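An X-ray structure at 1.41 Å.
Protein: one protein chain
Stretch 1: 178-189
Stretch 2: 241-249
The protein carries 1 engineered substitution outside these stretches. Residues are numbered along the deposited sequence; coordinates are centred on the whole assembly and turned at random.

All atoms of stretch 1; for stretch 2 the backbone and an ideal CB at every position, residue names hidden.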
# COMPACT_ATOMS: atom_id res chain seq x y z
N TYR A 178 -5.46 -1.78 -2.08
CA TYR A 178 -4.97 -2.16 -3.40
C TYR A 178 -3.51 -1.77 -3.59
O TYR A 178 -2.95 -1.04 -2.78
CB TYR A 178 -5.85 -1.57 -4.52
CG TYR A 178 -5.97 -0.06 -4.50
CD1 TYR A 178 -4.92 0.76 -4.96
CD2 TYR A 178 -7.14 0.56 -4.07
CE1 TYR A 178 -5.02 2.15 -4.96
CE2 TYR A 178 -7.26 1.95 -4.06
CZ TYR A 178 -6.20 2.73 -4.51
OH TYR A 178 -6.31 4.10 -4.51
N GLY A 179 -2.90 -2.30 -4.65
CA GLY A 179 -1.52 -1.97 -4.96
C GLY A 179 -1.12 -2.53 -6.30
O GLY A 179 -1.91 -3.23 -6.96
N MET A 180 0.11 -2.23 -6.69
CA MET A 180 0.63 -2.63 -7.97
C MET A 180 1.89 -3.48 -7.80
O MET A 180 2.90 -2.99 -7.29
CB MET A 180 0.92 -1.40 -8.83
CG MET A 180 1.27 -1.76 -10.28
SD MET A 180 1.58 -0.31 -11.28
CE MET A 180 3.07 0.25 -10.52
N SER A 181 1.83 -4.74 -8.22
CA SER A 181 3.02 -5.59 -8.24
C SER A 181 3.78 -5.32 -9.53
O SER A 181 3.17 -5.09 -10.57
CB SER A 181 2.64 -7.06 -8.12
OG SER A 181 2.02 -7.30 -6.86
N VAL A 182 5.11 -5.33 -9.44
CA VAL A 182 5.94 -4.99 -10.59
C VAL A 182 7.09 -5.96 -10.73
O VAL A 182 7.59 -6.49 -9.73
CB VAL A 182 6.50 -3.53 -10.50
CG1 VAL A 182 5.38 -2.51 -10.54
CG2 VAL A 182 7.36 -3.34 -9.25
N VAL A 183 7.52 -6.16 -11.98
CA VAL A 183 8.76 -6.89 -12.26
C VAL A 183 9.84 -5.99 -12.86
O VAL A 183 10.99 -6.41 -13.03
CB VAL A 183 8.54 -8.15 -13.15
CG1 VAL A 183 7.63 -9.14 -12.44
CG2 VAL A 183 7.95 -7.76 -14.51
N ASP A 184 9.47 -4.76 -13.18
CA ASP A 184 10.42 -3.75 -13.63
C ASP A 184 10.22 -2.49 -12.83
O ASP A 184 9.08 -2.13 -12.51
CB ASP A 184 10.25 -3.47 -15.13
CG ASP A 184 10.74 -4.61 -16.00
OD1 ASP A 184 9.88 -5.34 -16.53
OD2 ASP A 184 11.98 -4.81 -16.14
N PRO A 185 11.32 -1.81 -12.48
CA PRO A 185 11.23 -0.64 -11.62
C PRO A 185 10.51 0.50 -12.31
O PRO A 185 10.57 0.64 -13.54
CB PRO A 185 12.69 -0.28 -11.36
CG PRO A 185 13.41 -0.78 -12.58
CD PRO A 185 12.70 -2.06 -12.94
N ARG A 186 9.83 1.32 -11.53
CA ARG A 186 9.19 2.50 -12.06
C ARG A 186 9.68 3.77 -11.40
O ARG A 186 10.01 3.76 -10.22
CB ARG A 186 7.68 2.39 -11.94
CG ARG A 186 7.08 1.52 -13.02
CD ARG A 186 5.62 1.30 -12.78
NE ARG A 186 5.08 0.27 -13.65
CZ ARG A 186 3.98 0.41 -14.39
NH1 ARG A 186 3.28 1.54 -14.36
NH2 ARG A 186 3.58 -0.60 -15.15
N SER A 187 9.75 4.84 -12.18
CA SER A 187 9.91 6.18 -11.64
C SER A 187 8.59 6.63 -10.98
O SER A 187 7.51 6.22 -11.40
CB SER A 187 10.29 7.14 -12.76
OG SER A 187 10.18 8.48 -12.34
N ALA A 188 8.68 7.45 -9.93
CA ALA A 188 7.47 7.97 -9.28
C ALA A 188 7.06 9.34 -9.82
O ALA A 188 6.07 9.93 -9.39
CB ALA A 188 7.66 8.01 -7.77
N ASN A 189 7.82 9.82 -10.81
CA ASN A 189 7.68 11.19 -11.30
C ASN A 189 6.75 11.42 -12.49
O ASN A 189 6.64 12.55 -12.97
CB ASN A 189 9.07 11.76 -11.60
CG ASN A 189 9.91 11.93 -10.36
OD1 ASN A 189 9.45 12.48 -9.35
ND2 ASN A 189 11.15 11.45 -10.42
N UNK A 241 9.53 -11.53 -1.65
CA UNK A 241 9.62 -11.37 -3.09
C UNK A 241 9.21 -9.93 -3.44
O UNK A 241 9.91 -9.23 -4.18
CB UNK A 241 8.74 -12.39 -3.81
N UNK A 242 8.09 -9.49 -2.89
CA UNK A 242 7.68 -8.10 -3.00
C UNK A 242 8.07 -7.30 -1.77
O UNK A 242 7.45 -7.42 -0.71
CB UNK A 242 6.17 -8.01 -3.22
N UNK A 243 9.12 -6.51 -1.90
CA UNK A 243 9.39 -5.47 -0.94
C UNK A 243 8.36 -4.37 -1.17
O UNK A 243 8.05 -4.04 -2.32
CB UNK A 243 10.82 -4.95 -1.06
N UNK A 244 7.80 -3.83 -0.09
CA UNK A 244 6.75 -2.81 -0.18
C UNK A 244 7.16 -1.45 -0.76
O UNK A 244 6.30 -0.60 -1.01
CB UNK A 244 6.18 -2.58 1.22
N UNK A 245 8.47 -1.24 -0.95
CA UNK A 245 8.96 -0.06 -1.66
C UNK A 245 8.92 -0.21 -3.19
O UNK A 245 9.21 0.75 -3.91
CB UNK A 245 10.39 0.24 -1.22
N UNK A 246 8.59 -1.39 -3.71
CA UNK A 246 8.58 -1.55 -5.17
C UNK A 246 7.45 -0.79 -5.87
O UNK A 246 7.65 -0.25 -6.95
CB UNK A 246 8.47 -3.04 -5.52
N UNK A 247 6.27 -0.75 -5.26
CA UNK A 247 5.16 -0.00 -5.84
C UNK A 247 5.40 1.48 -5.55
O UNK A 247 5.45 1.87 -4.39
CB UNK A 247 3.81 -0.47 -5.28
N UNK A 248 5.61 2.29 -6.61
CA UNK A 248 5.97 3.70 -6.41
C UNK A 248 5.03 4.49 -5.48
O UNK A 248 5.49 5.38 -4.75
CB UNK A 248 6.01 4.40 -7.77
N UNK A 249 3.74 4.17 -5.48
CA UNK A 249 2.79 4.89 -4.63
C UNK A 249 3.06 4.70 -3.15
O UNK A 249 2.71 5.54 -2.32
CB UNK A 249 1.36 4.44 -4.95

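Position 241 tells little: its CB points sideways with nothing of stretch 1 within 5.5 Å, so many side chains would fit. The deposited residue is Phe 241, whose ring end comes nearer but makes no contact.

At 242 the CB points toward stretch 1 but is too far off to touch it, so only a long side chain can cross. What waits there is polar, the hydroxyl of Ser 181 and the amide of Val 182, which favours an acceptor; glutamate or glutamine would suit. It is Glu 242, extended with chi1 and chi2 both t. Ser 181 OG donates to Glu 242 OE1 at 2.7 Å, and water 3 links the same carboxylate to the backbone, accepting from Val 182 N at 2.9 Å and lying 2.7 Å from Glu 242 OE1, to which it can donate.

Positions 243, 244 and 245 lie out of reach, and their backbone sets the rules. A type I turn runs from 243 to 246, closed by the amide of 246 on the carbonyl of 243 at N to O 3.0 Å. Its first place suits a short acceptor such as Asn, Asp or Ser; Asn 243 fills it, and Asn 243 OD1 accepts a hydrogen bond from the backbone N of 245 at 2.9 Å. Ser 244 and Asn 245 occupy the middle of the turn, where small polar residues are common.

The ideal CB of 246 points toward stretch 1, 3.9 Å from Val 182 CG2, which calls for an aliphatic residue: Leu, Ile, Val or Met. Leu 246 packs its CB against Val 182 CG2, also at 3.9 Å. Its carbonyl adds a polar tie, since water 4 donates to Leu 246 O at 2.7 Å and accepts from Arg 186 N at 2.9 Å.

At 247 the CB points sideways, 3.4 Å from Met 180 O, yet the amide of Met 180 is a donor within a short side chain's reach. Asp or Asn would suit. Asp 247 bends its end nearer: Met 180 N donates to OD2 of Asp 247 at 2.9 Å and 156°, while Asp 247 OD1 accepts from the amide N of 249 at 3.0 Å.

Position 248 points toward Ala 188 CB, 4.0 Å from the ideal CB, with phi -52°, a value proline accepts; a compact apolar residue is wanted. Pro 248 has more of its area covered by stretch 1 than any other residue of its stretch, meeting Met 180 CE with its CD at 3.8 Å and Ala 188 CB with its CB at 4.1 Å.

Position 249 points sideways with nothing of stretch 1 within 5.5 Å of its ideal CB, so many side chains would fit; it is Ser 249, which makes no contact with stretch 1.

Stretch 2, residues 241-249: FENSNLDPS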
# COMPACT_ATOMS: atom_id res chain seq x y z
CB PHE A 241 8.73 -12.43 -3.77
CG PHE A 241 9.00 -12.63 -5.25
CD1 PHE A 241 10.29 -12.59 -5.78
CD2 PHE A 241 7.94 -12.90 -6.11
CE1 PHE A 241 10.51 -12.80 -7.14
CE2 PHE A 241 8.15 -13.11 -7.48
CZ PHE A 241 9.44 -13.07 -7.99
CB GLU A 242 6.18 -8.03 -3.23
CG GLU A 242 5.63 -6.65 -3.45
CD GLU A 242 4.22 -6.71 -3.92
OE1 GLU A 242 4.03 -6.75 -5.16
OE2 GLU A 242 3.31 -6.75 -3.07
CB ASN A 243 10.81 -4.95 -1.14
CG ASN A 243 11.21 -3.95 -0.10
OD1 ASN A 243 10.71 -2.83 -0.08
ND2 ASN A 243 12.14 -4.34 0.77
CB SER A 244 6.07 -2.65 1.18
OG SER A 244 7.01 -2.37 2.20
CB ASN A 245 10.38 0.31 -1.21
CG ASN A 245 10.41 1.36 -0.10
OD1 ASN A 245 9.60 2.28 -0.08
ND2 ASN A 245 11.38 1.25 0.80
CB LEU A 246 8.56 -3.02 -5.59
CG LEU A 246 9.79 -3.86 -5.25
CD1 LEU A 246 9.57 -5.31 -5.67
CD2 LEU A 246 11.05 -3.28 -5.87
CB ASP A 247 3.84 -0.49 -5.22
CG ASP A 247 2.63 0.35 -5.64
OD1 ASP A 247 2.78 1.42 -6.29
OD2 ASP A 247 1.50 -0.09 -5.32
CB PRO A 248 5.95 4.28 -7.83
CG PRO A 248 5.15 3.32 -8.64
CD PRO A 248 5.41 1.98 -8.05
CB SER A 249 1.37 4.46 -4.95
OG SER A 249 1.07 4.72 -6.31
O HOH W 1 5.25 -3.81 -6.02
O HOH W 2 1.04 -8.02 -3.73
O HOH W 3 6.10 -6.33 -6.87
O HOH W 4 9.56 0.55 -8.72
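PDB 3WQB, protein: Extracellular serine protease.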